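Local coordinates for gram-negative insecticidal protein (Chromobacterium piscinae, PDB 6FBM) that is an insecticidal toxin of the MACPF and beta-tripod families that probably acts by forming pores in target membranes, at residues S276-S279 / L280-I283. Sequence-based numbering, arbitrary orientation.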
loop_
_atom_site.group_PDB
_atom_site.type_symbol
_atom_site.label_atom_id
_atom_site.label_comp_id
_atom_site.label_asym_id
_atom_site.label_seq_id
_atom_site.Cartn_x
_atom_site.Cartn_y
_atom_site.Cartn_z
ATOM N N SER A 276 35.298 -11.205 7.129
ATOM C CA SER A 276 36.062 -11.880 8.145
ATOM C C SER A 276 37.368 -12.329 7.500
ATOM O O SER A 276 37.576 -12.102 6.305
ATOM C CB SER A 276 35.301 -13.123 8.593
ATOM O OG SER A 276 35.438 -14.174 7.625
ATOM N N THR A 277 38.212 -13.043 8.249
ATOM C CA THR A 277 39.489 -13.496 7.706
ATOM C C THR A 277 39.330 -14.451 6.527
ATOM O O THR A 277 40.265 -14.613 5.776
ATOM C CB THR A 277 40.405 -14.179 8.750
ATOM O OG1 THR A 277 39.709 -15.259 9.354
ATOM C CG2 THR A 277 40.829 -13.225 9.831
ATOM N N GLU A 278 38.173 -15.087 6.381
ATOM C CA GLU A 278 37.929 -16.047 5.284
ATOM C C GLU A 278 37.090 -15.510 4.122
ATOM O O GLU A 278 36.742 -16.272 3.219
ATOM C CB GLU A 278 37.265 -17.330 5.841
ATOM C CG GLU A 278 38.089 -18.115 6.869
ATOM C CD GLU A 278 39.471 -18.529 6.374
ATOM O OE1 GLU A 278 39.626 -18.897 5.200
ATOM O OE2 GLU A 278 40.422 -18.465 7.170
ATOM N N SER A 279 36.772 -14.213 4.130
ATOM C CA SER A 279 35.765 -13.673 3.208
ATOM C C SER A 279 36.190 -13.723 1.759
ATOM O O SER A 279 35.471 -14.259 0.938
ATOM C CB SER A 279 35.379 -12.259 3.592
ATOM O OG SER A 279 34.628 -12.298 4.773
ATOM N N LEU A 280 37.364 -13.184 1.460
ATOM C CA LEU A 280 37.862 -13.142 0.098
ATOM C C LEU A 280 38.764 -14.344 -0.149
ATOM O O LEU A 280 39.705 -14.569 0.604
ATOM C CB LEU A 280 38.616 -11.845 -0.122
ATOM C CG LEU A 280 37.718 -10.616 -0.042
ATOM C CD1 LEU A 280 38.552 -9.366 0.084
ATOM C CD2 LEU A 280 36.829 -10.520 -1.270
ATOM N N GLN A 281 38.452 -15.134 -1.179
ATOM C CA GLN A 281 39.239 -16.307 -1.525
ATOM C C GLN A 281 39.674 -16.149 -2.959
ATOM O O GLN A 281 38.930 -15.624 -3.767
ATOM C CB GLN A 281 38.418 -17.577 -1.346
ATOM C CG GLN A 281 38.069 -17.874 0.109
ATOM C CD GLN A 281 39.309 -18.083 0.974
ATOM O OE1 GLN A 281 40.244 -18.744 0.564
ATOM N NE2 GLN A 281 39.318 -17.496 2.172
ATOM N N PRO A 282 40.921 -16.548 -3.275
ATOM C CA PRO A 282 41.444 -16.335 -4.616
ATOM C C PRO A 282 40.826 -17.271 -5.617
ATOM O O PRO A 282 40.564 -18.431 -5.288
ATOM C CB PRO A 282 42.906 -16.715 -4.460
ATOM C CG PRO A 282 42.921 -17.746 -3.366
ATOM C CD PRO A 282 41.876 -17.277 -2.414
ATOM N N ILE A 283 40.602 -16.785 -6.833
ATOM C CA ILE A 283 40.117 -17.653 -7.916
ATOM C C ILE A 283 41.164 -18.660 -8.342
ATOM O O ILE A 283 40.803 -19.735 -8.826
ATOM C CB ILE A 283 39.593 -16.914 -9.159
ATOM C CG1 ILE A 283 40.686 -16.064 -9.840
ATOM C CG2 ILE A 283 38.401 -16.052 -8.781
ATOM C CD1 ILE A 283 40.319 -15.640 -11.247
#
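A type I beta turn from Ser-276 to Ser-279 leads into strand 280-282 of the MAC/Perforin domain, and the side chain of Gln-281 reaches back to the turn, bonding to Glu-278 three residues earlier. The amide NE2 of Gln-281 donates to Glu-278 O at 3.0 Å, with an N-H...O angle of 167°. Nearly straight at the hydrogen, this bond meets the acceptor from above: the nitrogen stands 53° out of the carbonyl plane, off the lone-pair directions, whereas the oxygen lies close to the plane of the amide. The fold in the glutamine, bent at chi2, turns the amide back over the turn. Glu-278 is bent likewise, bringing its OE1 to 3.4 Å from Gln-281 NE2, with carboxylate and amide planes only 17° apart.

The two serine hydroxyls reinforce the turn. Its backbone closure is Ser-279 N to Ser-276 O, 3.1 Å. Ser-276 OG accepts from Glu-278 N at 3.1 Å, forming an ST turn, while Ser-279 OG accepts the N-H of Ser-276 at 2.7 Å. Both hydroxyls are also hydrogen-bonded to Glu-174, OG of Ser-276 to its carboxylate and OG of Ser-279 to its backbone O, which ties the turn to neighbouring strand 170-177. That strand also pairs antiparallel with 280-282, and the side chain of Leu-280 packs on Val-92, Val-94 and Phe-275.

Gln-281 NE2 thus has two oxygens of Glu-278 near its N-H groups, the bonded backbone O and the more distant OE1, and the negative charge of the carboxylate, if present, would probably favour this orientation of the amide, with its nitrogen rather than its oxygen facing the turn.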